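Local coordinates for calcium-dependent protein kinase, putative (Plasmodium falciparum, PDB 3MSE) that probably phosphorylates serine and threonine residues of other proteins in response to calcium, the present chain being its C-terminal, calcium-binding EF-hand domain, at residues 9-12 / 13-16; 22-25 / 26-29. All coordinates share one frame; numbering follows the deposited sequence. Where two conformers were deposited one is given.

Interaction 1 (9-12 / 13-16); sequences NMKS and YMKH
The C-terminal end of helix 4-13 runs out here into a type I turn, Tyr13 to His16, and the last carbonyls of the helix are taken up by backbone and side chains together. Two alpha-helical bonds remain, Tyr13 N to Asn9 O (2.9 Å) and Met14 N to Met10 O (3.0 Å). Lys11 O is instead reached by the ammonium of Lys15, NZ to O 2.9 Å, standing 50° out of the carbonyl plane. A long, flexible lysine suits this place: its chain runs extended as far as CE and bends at the last torsion (chi4 60°) to bring NZ back to Lys11 O, and its positive charge should be welcome at the negative end of a helix dipole. A sulfate ion, probably from the crystallisation liquor, also lies about 3 Å from this side chain. Met14 CG lies against Lys11 O, at 3.2 Å. Ser12 O receives the shorter-range bond from Lys15 N, 3.2 Å, while the CD2 carbon of the His16 ring lies 3.3 Å from the same oxygen. At the edge of the imidazole, in plane, a water lies 2.8 Å from His16 NE2. Tyr13, its CG anti to the backbone N (chi1 -172°), sends its ring to helix 18-48, where it packs on Ile24. Passing from i+4 bonds to an i+3 bond and type I turn is a common helix ending, here leading into helix 18-48.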
ATOM      1  N   ASN A   9       5.574 -16.107  -7.727  1.00 32.91           N
ATOM      2  CA  ASN A   9       4.313 -15.600  -7.157  1.00 32.94           C
ATOM      3  C   ASN A   9       3.141 -16.291  -7.854  1.00 31.34           C
ATOM      4  O   ASN A   9       2.269 -16.813  -7.203  1.00 30.67           O
ATOM      5  CB  ASN A   9       4.186 -14.064  -7.299  1.00 32.88           C
ATOM      6  CG  ASN A   9       5.155 -13.290  -6.402  1.00 35.39           C
ATOM      7  OD1 ASN A   9       5.592 -13.784  -5.365  1.00 39.77           O
ATOM      8  ND2 ASN A   9       5.474 -12.043  -6.797  1.00 34.83           N
ATOM      9  N   MET A  10       3.158 -16.327  -9.179  1.00 31.30           N
ATOM     10  CA  MET A  10       2.107 -17.028  -9.934  1.00 32.00           C
ATOM     11  C   MET A  10       1.976 -18.502  -9.539  1.00 32.23           C
ATOM     12  O   MET A  10       0.862 -19.021  -9.370  1.00 31.75           O
ATOM     13  CB  MET A  10       2.363 -16.933 -11.436  1.00 31.74           C
ATOM     14  CG  MET A  10       2.311 -15.549 -12.003  1.00 34.45           C
ATOM     15  SD  MET A  10       2.751 -15.638 -13.732  1.00 39.82           S
ATOM     16  CE  MET A  10       2.680 -13.943 -14.299  1.00 41.68           C
ATOM     17  N   LYS A  11       3.119 -19.175  -9.394  1.00 32.61           N
ATOM     18  CA  LYS A  11       3.120 -20.601  -9.034  1.00 33.04           C
ATOM     19  C   LYS A  11       2.581 -20.855  -7.653  1.00 32.77           C
ATOM     20  O   LYS A  11       1.980 -21.895  -7.397  1.00 33.74           O
ATOM     21  CB  LYS A  11       4.521 -21.198  -9.154  1.00 33.46           C
ATOM     22  CG  LYS A  11       4.972 -21.462 -10.577  1.00 36.05           C
ATOM     23  CD  LYS A  11       6.519 -21.450 -10.609  1.00 41.78           C
ATOM     24  CE  LYS A  11       7.097 -22.213 -11.775  1.00 45.40           C
ATOM     25  NZ  LYS A  11       7.477 -23.619 -11.361  1.00 50.36           N
ATOM     26  N   SER A  12       2.802 -19.923  -6.739  0.50 32.78           N
ATOM     27  CA  SER A  12       2.203 -20.063  -5.424  0.50 33.35           C
ATOM     28  C   SER A  12       0.697 -19.729  -5.466  0.50 32.99           C
ATOM     29  O   SER A  12      -0.115 -20.391  -4.823  0.50 32.77           O
ATOM     30  CB  SER A  12       2.935 -19.189  -4.408  0.50 33.66           C
ATOM     31  OG  SER A  12       2.125 -18.981  -3.277  0.50 35.93           O
ATOM     32  N   TYR A  13       0.334 -18.716  -6.251  1.00 32.93           N
ATOM     33  CA  TYR A  13      -1.074 -18.298  -6.392  1.00 32.30           C
ATOM     34  C   TYR A  13      -1.948 -19.439  -6.913  1.00 31.97           C
ATOM     35  O   TYR A  13      -3.047 -19.677  -6.398  1.00 31.64           O
ATOM     36  CB  TYR A  13      -1.128 -17.106  -7.348  1.00 32.21           C
ATOM     37  CG  TYR A  13      -2.468 -16.394  -7.478  1.00 32.49           C
ATOM     38  CD1 TYR A  13      -2.905 -15.495  -6.501  1.00 32.94           C
ATOM     39  CD2 TYR A  13      -3.241 -16.547  -8.618  1.00 31.87           C
ATOM     40  CE1 TYR A  13      -4.107 -14.797  -6.647  1.00 31.58           C
ATOM     41  CE2 TYR A  13      -4.450 -15.864  -8.768  1.00 33.69           C
ATOM     42  CZ  TYR A  13      -4.863 -14.980  -7.776  1.00 33.33           C
ATOM     43  OH  TYR A  13      -6.059 -14.313  -7.923  1.00 35.83           O
ATOM     44  N   MET A  14      -1.435 -20.166  -7.912  1.00 32.09           N
ATOM     45  CA  MET A  14      -2.180 -21.254  -8.560  1.00 31.54           C
ATOM     46  C   MET A  14      -2.572 -22.378  -7.596  1.00 31.95           C
ATOM     47  O   MET A  14      -3.487 -23.128  -7.879  1.00 32.95           O
ATOM     48  CB  MET A  14      -1.393 -21.808  -9.763  1.00 31.82           C
ATOM     49  CG  MET A  14      -0.339 -22.911  -9.415  1.00 30.97           C
ATOM     50  SD  MET A  14       0.744 -23.306 -10.812  1.00 35.23           S
ATOM     51  CE  MET A  14       1.821 -24.522 -10.027  1.00 33.40           C
ATOM     52  N   LYS A  15      -1.886 -22.487  -6.459  1.00 31.83           N
ATOM     53  CA  LYS A  15      -2.140 -23.570  -5.510  1.00 32.48           C
ATOM     54  C   LYS A  15      -3.268 -23.263  -4.518  1.00 32.44           C
ATOM     55  O   LYS A  15      -3.725 -24.143  -3.808  1.00 32.25           O
ATOM     56  CB  LYS A  15      -0.840 -23.952  -4.767  1.00 32.15           C
ATOM     57  CG  LYS A  15       0.196 -24.709  -5.653  1.00 33.45           C
ATOM     58  CD  LYS A  15       1.447 -25.083  -4.822  1.00 37.48           C
ATOM     59  CE  LYS A  15       2.597 -25.585  -5.695  1.00 39.73           C
ATOM     60  NZ  LYS A  15       3.020 -24.547  -6.668  1.00 43.26           N
ATOM     61  N   HIS A  16      -3.728 -22.018  -4.473  1.00 32.68           N
ATOM     62  CA  HIS A  16      -4.735 -21.660  -3.490  1.00 33.40           C
ATOM     63  C   HIS A  16      -6.155 -21.750  -4.046  1.00 33.74           C
ATOM     64  O   HIS A  16      -6.349 -21.897  -5.267  1.00 34.20           O
ATOM     65  CB  HIS A  16      -4.399 -20.303  -2.862  1.00 34.00           C
ATOM     66  CG  HIS A  16      -3.209 -20.373  -1.960  1.00 36.24           C
ATOM     67  ND1 HIS A  16      -3.255 -20.991  -0.728  1.00 39.33           N
ATOM     68  CD2 HIS A  16      -1.923 -19.987  -2.141  1.00 37.73           C
ATOM     69  CE1 HIS A  16      -2.057 -20.944  -0.171  1.00 39.61           C
ATOM     70  NE2 HIS A  16      -1.231 -20.340  -1.007  1.00 39.03           N
TER
HETATM   71  O   HOH W   1       1.416 -19.481  -0.920  1.00 55.65           O

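Interaction 2 (22-25 / 26-29); sequences IIIN and IMAH
Ile24 and Met27, one helical turn apart on helix 18-48, make the tight apolar part of this contact: Ile24 CD1 meets Met27 CE at 3.8 Å, the two side chains crossing at a slant. The thioether chain reaches back because it folds at its last torsion (chi3 -79°), which lays CE over the preceding turn, 4.0 Å from Ile24 CA. A flexible methionine can shape itself to a branched neighbour in this way. Ile26 packs more closely on backbone than on side chains, with CB 3.4 Å from Ile23 O and CD1 4.0 Å from Ile23 CA. Ala28, whose small methyl is directed back at the preceding turn, fits with CB 3.4 Å from Asn25 O.

Beneath these side chains the helical bonds are uneven. Ala28 N to Ile24 O is short (2.8 Å) and lies in the carbonyl plane, whereas Met27 N to Ile23 O is weak at 3.4 Å.

Asn25 forms a polar border: its amide ND2 goes to the carbonyl of Asn21, one turn earlier, and Tyr13 and Glu94 of the second subunit pack against it. The solvent side belongs to His29, which is exposed. Its backbone N donates to Asn25 O, but with CG anti to the backbone N its ring swings away from residues 22-25, a fitting place for a polar imidazole.

On the buried side, Ile23 and Met27 pack on Met176 of helix 169-177, while Ile26 lies on Ala113 and Ile117 of helix 109-117, which leads into the second calcium loop. Trp102 of the second subunit covers Ile24 and Met27, and Tyr13 of helix 4-13 rests on Ile24 as well.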
ATOM      1  N   ILE A  22     -10.121 -14.805  -4.598  1.00 31.34           N
ATOM      2  CA  ILE A  22     -11.138 -13.742  -4.690  1.00 32.26           C
ATOM      3  C   ILE A  22     -10.858 -12.660  -3.643  1.00 32.63           C
ATOM      4  O   ILE A  22     -10.834 -11.461  -3.961  1.00 33.25           O
ATOM      5  CB  ILE A  22     -12.556 -14.316  -4.592  1.00 32.19           C
ATOM      6  CG1 ILE A  22     -12.871 -15.034  -5.903  1.00 31.73           C
ATOM      7  CG2 ILE A  22     -13.601 -13.162  -4.352  1.00 32.97           C
ATOM      8  CD1 ILE A  22     -13.984 -16.035  -5.806  1.00 35.71           C
ATOM      9  N   ILE A  23     -10.593 -13.104  -2.418  1.00 32.81           N
ATOM     10  CA  ILE A  23     -10.171 -12.244  -1.320  1.00 33.35           C
ATOM     11  C   ILE A  23      -8.894 -11.478  -1.661  1.00 33.60           C
ATOM     12  O   ILE A  23      -8.794 -10.270  -1.393  1.00 34.12           O
ATOM     13  CB  ILE A  23      -9.993 -13.068  -0.011  1.00 33.69           C
ATOM     14  CG1 ILE A  23     -11.330 -13.673   0.425  1.00 35.32           C
ATOM     15  CG2 ILE A  23      -9.392 -12.207   1.133  1.00 34.12           C
ATOM     16  CD1 ILE A  23     -11.215 -14.843   1.437  1.00 34.48           C
ATOM     17  N   ILE A  24      -7.915 -12.161  -2.268  1.00 32.97           N
ATOM     18  CA  ILE A  24      -6.709 -11.478  -2.754  1.00 31.51           C
ATOM     19  C   ILE A  24      -7.069 -10.380  -3.769  1.00 31.39           C
ATOM     20  O   ILE A  24      -6.472  -9.306  -3.746  1.00 31.07           O
ATOM     21  CB  ILE A  24      -5.654 -12.467  -3.416  1.00 31.90           C
ATOM     22  CG1 ILE A  24      -5.082 -13.485  -2.410  1.00 30.47           C
ATOM     23  CG2 ILE A  24      -4.555 -11.682  -4.086  1.00 29.43           C
ATOM     24  CD1 ILE A  24      -4.044 -12.917  -1.420  1.00 35.06           C
ATOM     25  N   ASN A  25      -8.015 -10.652  -4.670  1.00 31.15           N
ATOM     26  CA  ASN A  25      -8.453  -9.628  -5.658  1.00 32.08           C
ATOM     27  C   ASN A  25      -9.049  -8.335  -5.051  1.00 32.52           C
ATOM     28  O   ASN A  25      -8.841  -7.245  -5.591  1.00 32.35           O
ATOM     29  CB  ASN A  25      -9.425 -10.215  -6.691  1.00 31.79           C
ATOM     30  CG  ASN A  25      -8.709 -10.781  -7.901  1.00 32.45           C
ATOM     31  OD1 ASN A  25      -8.626 -10.129  -8.939  1.00 32.20           O
ATOM     32  ND2 ASN A  25      -8.177 -12.003  -7.769  1.00 31.03           N
ATOM     33  N   ILE A  26      -9.748  -8.478  -3.928  1.00 33.69           N
ATOM     34  CA  ILE A  26     -10.239  -7.326  -3.152  1.00 36.42           C
ATOM     35  C   ILE A  26      -9.075  -6.440  -2.713  1.00 37.48           C
ATOM     36  O   ILE A  26      -9.081  -5.219  -2.929  1.00 38.12           O
ATOM     37  CB  ILE A  26     -11.068  -7.764  -1.906  1.00 35.87           C
ATOM     38  CG1 ILE A  26     -12.349  -8.462  -2.340  1.00 35.72           C
ATOM     39  CG2 ILE A  26     -11.388  -6.542  -0.991  1.00 37.12           C
ATOM     40  CD1 ILE A  26     -12.950  -9.354  -1.243  1.00 37.64           C
ATOM     41  N   MET A  27      -8.059  -7.064  -2.124  1.00 38.67           N
ATOM     42  CA  MET A  27      -6.843  -6.347  -1.748  1.00 39.34           C
ATOM     43  C   MET A  27      -6.110  -5.776  -2.955  1.00 39.87           C
ATOM     44  O   MET A  27      -5.546  -4.674  -2.890  1.00 39.64           O
ATOM     45  CB  MET A  27      -5.929  -7.262  -0.943  1.00 39.95           C
ATOM     46  CG  MET A  27      -6.467  -7.580   0.430  1.00 40.55           C
ATOM     47  SD  MET A  27      -5.221  -8.437   1.417  1.00 48.88           S
ATOM     48  CE  MET A  27      -5.386 -10.084   0.759  1.00 42.82           C
ATOM     49  N   ALA A  28      -6.128  -6.518  -4.061  1.00 40.32           N
ATOM     50  CA  ALA A  28      -5.477  -6.076  -5.290  1.00 41.23           C
ATOM     51  C   ALA A  28      -6.129  -4.813  -5.833  1.00 42.31           C
ATOM     52  O   ALA A  28      -5.447  -3.935  -6.377  1.00 41.82           O
ATOM     53  CB  ALA A  28      -5.509  -7.163  -6.336  1.00 40.68           C
ATOM     54  N   HIS A  29      -7.451  -4.737  -5.711  1.00 44.05           N
ATOM     55  CA  HIS A  29      -8.151  -3.521  -6.094  1.00 46.01           C
ATOM     56  C   HIS A  29      -7.681  -2.311  -5.270  1.00 46.51           C
ATOM     57  O   HIS A  29      -7.473  -1.233  -5.826  1.00 46.40           O
ATOM     58  CB  HIS A  29      -9.677  -3.652  -6.030  1.00 46.30           C
ATOM     59  CG  HIS A  29     -10.372  -2.403  -6.474  1.00 48.87           C
ATOM     60  ND1 HIS A  29     -10.979  -1.532  -5.592  1.00 51.80           N
ATOM     61  CD2 HIS A  29     -10.466  -1.828  -7.698  1.00 50.07           C
ATOM     62  CE1 HIS A  29     -11.456  -0.495  -6.261  1.00 52.30           C
ATOM     63  NE2 HIS A  29     -11.154  -0.649  -7.540  1.00 51.49           N
TER

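Interaction 1 spans the end of helix 4-13 and the loop beyond it; interaction 2 lies within the next helix, 18-48. Their centres are about 14 Å apart, and Tyr13 joins them: its OH packs 3.1 Å from Asn25 ND2. Interaction 1 is the more peripheral, about 21 Å from the centre of the chain against 10 Å for interaction 2, and only partly buried. Its chemistry matches a helix end: a lysine ammonium takes one carbonyl, and a water sits at the histidine ring. In interaction 2 backbone amides serve the carbonyls, and isoleucine and methionine pack against helices 109-117 and 169-177, neighbouring loops and the second subunit, whose Ile84 touches Tyr13 and Ile22 alike.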